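Local coordinates for Alpha/beta hydrolase (Xanthomonas campestris pv. campestris, PDB 2QJW), which is of unproven function but probably hydrolyses an as yet unidentified substrate, as a member of the alpha/beta-hydrolase superfamily, at residues A[139-142]-A[143-147]; A[168-171]-A[172-176]. All coordinates share one frame; numbering follows the deposited sequence.

Contact 1: A[139-142]-A[143-147]; sequences IAWA and QARSA
Arg145 folds back over Trp141, one helical turn earlier, and holds it in two ways. Its NH1 donates to the backbone O of Trp141 at 3.0 Å, with the acceptor close to the guanidinium plane. The same plane lies flat on the indole, 7° from parallel, with Arg145 CZ 3.5 Å from the centroid of the five-membered ring, a cation-pi stack. Closer to its own backbone, Arg145 CD sits almost squarely above the six-membered ring, 3.6 Å from its centroid, in a CH-pi contact. With CG of Trp141 anti to the backbone N (chi1 -170°), the indole lies beside the next turn, where the extended arginine chain meets it. Both groups have outside partners: Trp141 NE1 donates to Leu115 O, and Arg145 NH2 forms a salt bridge with Asp116.

Behind this pair, helix 135-145 ends in a Schellman motif, with Ser146 at positive phi. Ala142 O is gripped from opposite faces of its carbonyl plane, by Ala147 N at 2.9 Å and by Arg145 N at 3.1 Å. The reversal brings Ala147 CB to 4.1 Å from Ala142 CB, and both methyls pack on Ile124 as the chain enters strand 148-152 of the beta-alpha-beta unit. Ser146 OG is hydrogen-bonded to His129 NE2 of the second subunit, whose Trp128 packs on Ala142 and Gln143. The cation is thus shared between an aromatic face, a carbonyl near the helix C-terminus and a carboxylate, an environment that would be expected to stabilise its positive charge.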
loop_
_atom_site.group_PDB
_atom_site.type_symbol
_atom_site.label_atom_id
_atom_site.label_comp_id
_atom_site.label_asym_id
_atom_site.label_seq_id
_atom_site.Cartn_x
_atom_site.Cartn_y
_atom_site.Cartn_z
ATOM N N ILE A 139 1.641 -8.230 -9.202
ATOM C CA ILE A 139 2.905 -7.617 -8.921
ATOM C C ILE A 139 3.631 -7.342 -10.250
ATOM O O ILE A 139 4.122 -6.225 -10.497
ATOM C CB ILE A 139 3.793 -8.506 -7.999
ATOM C CG1 ILE A 139 3.151 -8.480 -6.589
ATOM C CG2 ILE A 139 5.265 -8.034 -8.062
ATOM C CD1 ILE A 139 3.560 -9.698 -5.697
ATOM N N ALA A 140 3.676 -8.314 -11.186
ATOM C CA ALA A 140 4.385 -8.085 -12.465
ATOM C C ALA A 140 3.707 -6.985 -13.306
ATOM O O ALA A 140 4.363 -6.169 -13.933
ATOM C CB ALA A 140 4.550 -9.381 -13.266
ATOM N N TRP A 141 2.383 -6.987 -13.346
ATOM C CA TRP A 141 1.640 -6.016 -14.124
ATOM C C TRP A 141 1.863 -4.640 -13.559
ATOM O O TRP A 141 2.144 -3.666 -14.301
ATOM C CB TRP A 141 0.147 -6.374 -14.054
ATOM C CG TRP A 141 -0.758 -5.629 -14.983
ATOM C CD1 TRP A 141 -1.032 -5.937 -16.269
ATOM C CD2 TRP A 141 -1.362 -4.350 -14.746
ATOM N NE1 TRP A 141 -1.818 -4.966 -16.834
ATOM C CE2 TRP A 141 -2.055 -3.995 -15.896
ATOM C CE3 TRP A 141 -1.437 -3.490 -13.636
ATOM C CZ2 TRP A 141 -2.781 -2.787 -15.994
ATOM C CZ3 TRP A 141 -2.159 -2.315 -13.733
ATOM C CH2 TRP A 141 -2.832 -1.983 -14.879
ATOM N N ALA A 142 1.781 -4.511 -12.225
ATOM C CA ALA A 142 2.015 -3.240 -11.595
ATOM C C ALA A 142 3.456 -2.751 -11.733
ATOM O O ALA A 142 3.728 -1.559 -11.954
ATOM C CB ALA A 142 1.631 -3.322 -10.100
ATOM N N GLN A 143 4.413 -3.662 -11.575
ATOM C CA GLN A 143 5.854 -3.318 -11.672
ATOM C C GLN A 143 6.188 -2.710 -13.054
ATOM O O GLN A 143 6.962 -1.744 -13.165
ATOM C CB GLN A 143 6.725 -4.524 -11.366
ATOM C CG GLN A 143 8.222 -4.208 -11.309
ATOM C CD GLN A 143 9.002 -5.199 -10.471
ATOM O OE1 GLN A 143 8.599 -6.334 -10.283
ATOM N NE2 GLN A 143 10.134 -4.750 -9.946
ATOM N N ALA A 144 5.571 -3.259 -14.094
ATOM C CA ALA A 144 5.846 -2.799 -15.480
ATOM C C ALA A 144 5.438 -1.356 -15.674
ATOM O O ALA A 144 5.982 -0.640 -16.509
ATOM C CB ALA A 144 5.119 -3.716 -16.491
ATOM N N ARG A 145 4.442 -0.922 -14.909
ATOM C CA ARG A 145 3.835 0.389 -15.022
ATOM C C ARG A 145 4.136 1.297 -13.805
ATOM O O ARG A 145 3.721 2.462 -13.726
ATOM C CB ARG A 145 2.295 0.194 -15.080
ATOM C CG ARG A 145 1.847 -0.515 -16.361
ATOM C CD ARG A 145 0.410 -0.994 -16.274
ATOM N NE ARG A 145 0.019 -1.663 -17.513
ATOM C CZ ARG A 145 0.427 -2.868 -17.902
ATOM N NH1 ARG A 145 1.202 -3.637 -17.128
ATOM N NH2 ARG A 145 0.039 -3.309 -19.105
ATOM N N SER A 146 4.981 0.795 -12.882
ATOM C CA SER A 146 5.245 1.432 -11.601
ATOM C C SER A 146 3.928 1.895 -10.950
ATOM O O SER A 146 3.898 2.910 -10.311
ATOM C CB SER A 146 6.231 2.589 -11.743
ATOM O OG SER A 146 7.458 2.126 -12.329
ATOM N N ALA A 147 2.842 1.086 -11.004
ATOM C CA ALA A 147 1.574 1.449 -10.394
ATOM C C ALA A 147 1.684 1.273 -8.911
ATOM O O ALA A 147 2.439 0.418 -8.432
ATOM C CB ALA A 147 0.452 0.538 -10.868
#

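Contact 2: A[168-171]-A[172-176]; sequences AFAE and LLQSL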
loop_
_atom_site.group_PDB
_atom_site.type_symbol
_atom_site.label_atom_id
_atom_site.label_comp_id
_atom_site.label_asym_id
_atom_site.label_seq_id
_atom_site.Cartn_x
_atom_site.Cartn_y
_atom_site.Cartn_z
ATOM N N ALA A 168 -7.116 3.463 0.727
ATOM C CA ALA A 168 -6.249 3.565 -0.455
ATOM C C ALA A 168 -6.994 4.373 -1.522
ATOM O O ALA A 168 -6.401 5.184 -2.195
ATOM C CB ALA A 168 -5.858 2.189 -0.991
ATOM N N PHE A 169 -8.294 4.125 -1.704
ATOM C CA PHE A 169 -9.044 4.904 -2.671
ATOM C C PHE A 169 -9.091 6.391 -2.300
ATOM O O PHE A 169 -8.950 7.276 -3.164
ATOM C CB PHE A 169 -10.462 4.339 -2.798
ATOM C CG PHE A 169 -11.282 4.936 -3.911
ATOM C CD1 PHE A 169 -10.786 5.054 -5.185
ATOM C CD2 PHE A 169 -12.611 5.262 -3.663
ATOM C CE1 PHE A 169 -11.599 5.589 -6.179
ATOM C CE2 PHE A 169 -13.411 5.791 -4.672
ATOM C CZ PHE A 169 -12.905 5.947 -5.872
ATOM N N ALA A 170 -9.324 6.673 -1.029
ATOM C CA ALA A 170 -9.319 8.032 -0.567
ATOM C C ALA A 170 -8.016 8.712 -0.860
ATOM O O ALA A 170 -7.971 9.882 -1.241
ATOM C CB ALA A 170 -9.593 8.028 0.988
ATOM N N GLU A 171 -6.919 8.026 -0.623
ATOM C CA GLU A 171 -5.606 8.577 -0.885
ATOM C C GLU A 171 -5.380 8.909 -2.347
ATOM O O GLU A 171 -4.684 9.904 -2.694
ATOM C CB GLU A 171 -4.553 7.598 -0.414
ATOM C CG GLU A 171 -4.430 7.584 1.089
ATOM C CD GLU A 171 -3.782 6.323 1.625
ATOM O OE1 GLU A 171 -3.265 5.493 0.831
ATOM O OE2 GLU A 171 -3.814 6.157 2.860
ATOM N N LEU A 172 -5.939 8.062 -3.214
ATOM C CA LEU A 172 -5.896 8.322 -4.649
ATOM C C LEU A 172 -6.717 9.561 -4.946
ATOM O O LEU A 172 -6.179 10.496 -5.584
ATOM C CB LEU A 172 -6.445 7.159 -5.460
ATOM C CG LEU A 172 -6.444 7.403 -6.964
ATOM C CD1 LEU A 172 -5.068 7.508 -7.558
ATOM C CD2 LEU A 172 -7.209 6.273 -7.628
ATOM N N LEU A 173 -7.956 9.628 -4.508
ATOM C CA LEU A 173 -8.793 10.807 -4.814
ATOM C C LEU A 173 -8.184 12.080 -4.263
ATOM O O LEU A 173 -8.225 13.117 -4.944
ATOM C CB LEU A 173 -10.188 10.641 -4.284
ATOM C CG LEU A 173 -11.038 9.519 -4.926
ATOM C CD1 LEU A 173 -12.456 9.464 -4.251
ATOM C CD2 LEU A 173 -11.020 9.684 -6.461
ATOM N N GLN A 174 -7.580 12.008 -3.097
ATOM C CA GLN A 174 -7.024 13.225 -2.469
ATOM C C GLN A 174 -5.812 13.745 -3.219
ATOM O O GLN A 174 -5.443 14.915 -3.041
ATOM C CB GLN A 174 -6.659 12.928 -1.019
ATOM C CG GLN A 174 -7.855 12.784 -0.045
ATOM C CD GLN A 174 -7.527 11.903 1.223
ATOM O OE1 GLN A 174 -6.420 11.353 1.363
ATOM N NE2 GLN A 174 -8.496 11.742 2.094
ATOM N N SER A 175 -5.204 12.945 -4.095
ATOM C CA SER A 175 -4.017 13.338 -4.824
ATOM C C SER A 175 -4.359 14.074 -6.123
ATOM O O SER A 175 -3.438 14.499 -6.856
ATOM C CB SER A 175 -3.195 12.102 -5.172
ATOM O OG SER A 175 -3.743 11.302 -6.202
ATOM N N LEU A 176 -5.629 14.128 -6.490
ATOM C CA LEU A 176 -6.013 14.569 -7.832
ATOM C C LEU A 176 -6.362 16.026 -7.924
ATOM O O LEU A 176 -6.608 16.617 -6.916
ATOM C CB LEU A 176 -7.264 13.760 -8.256
ATOM C CG LEU A 176 -6.984 12.239 -8.313
ATOM C CD1 LEU A 176 -8.266 11.473 -8.770
ATOM C CD2 LEU A 176 -5.800 11.734 -9.164
ATOM O OXT LEU A 176 -6.446 16.599 -9.011
#
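Leu173 lies against Phe169, the residue one turn before it, and its side chain climbs from the backbone onto the aromatic ring. CB starts beside the carbonyls of the preceding turn, 3.8 Å from both Phe169 O and Ala170 O. CG keeps close to the first of these, 3.5 Å from Phe169 O, and already approaches the ring at CZ. Beyond it the branches part: CD1 rides over one ring face, 3.8 Å from Phe169 CE2 and displaced toward the rim, while CD2 reaches toward CE1. The CD1 methyl makes a CH-pi contact, 23° off the ring normal. Phe169 contributes by its own first torsion (chi1 -172°), which sets CG anti to the backbone N and carries the ring forward along the helix. Beneath the side chains, Leu173 N donates to Phe169 O in a nearly straight bond.

Helix 162-174 is the last helix of the alpha/beta-hydrolase fold, and this apolar flank rests on the central parallel sheet. Phe169 and Leu173 meet Val77 of strand 76-81, the Phe169 ring also meets Phe101 at about 45° between planes, and Leu172 packs on Ala99 and Phe101 of strand 99-103. Helix 20-31 adds Leu25 and Val28 around Phe169.

Gln174 lies back along the preceding turn, extended beyond CG, with CG 3.1 Å from Ala170 O and its amide NE2 near the Ala170 methyl. Ala170 O accepts from Gln174 N at 2.8 Å. Just beyond, Leu172 O accepts from both Ser175 N and Ser175 OG; the hydroxyl approaches in the carbonyl plane on a lone pair, 2.6 Å from Leu172 O.

Overall arrangement
Both contacts link successive turns near the C-terminal end of a helix, and both set an aromatic residue against the side chain four positions later. In contact 1 that partner is an arginine, stacked on the indole in a cation-pi contact and hydrogen-bonded to the backbone; in contact 2 it is a leucine, held by apolar packing. Both are partly buried: Trp141, Ala142 and Ala147 are buried in contact 1, as are Phe169, Leu172 and Leu173 in contact 2, while Ala140, Ala144, Gln174 and Ser175 are exposed. Helix 135-145 leads into outermost strand 148-152 and meets the second subunit at several residues, whereas helix 162-174, two residues short of the chain end, lies over interior strands 76-81 and 99-103.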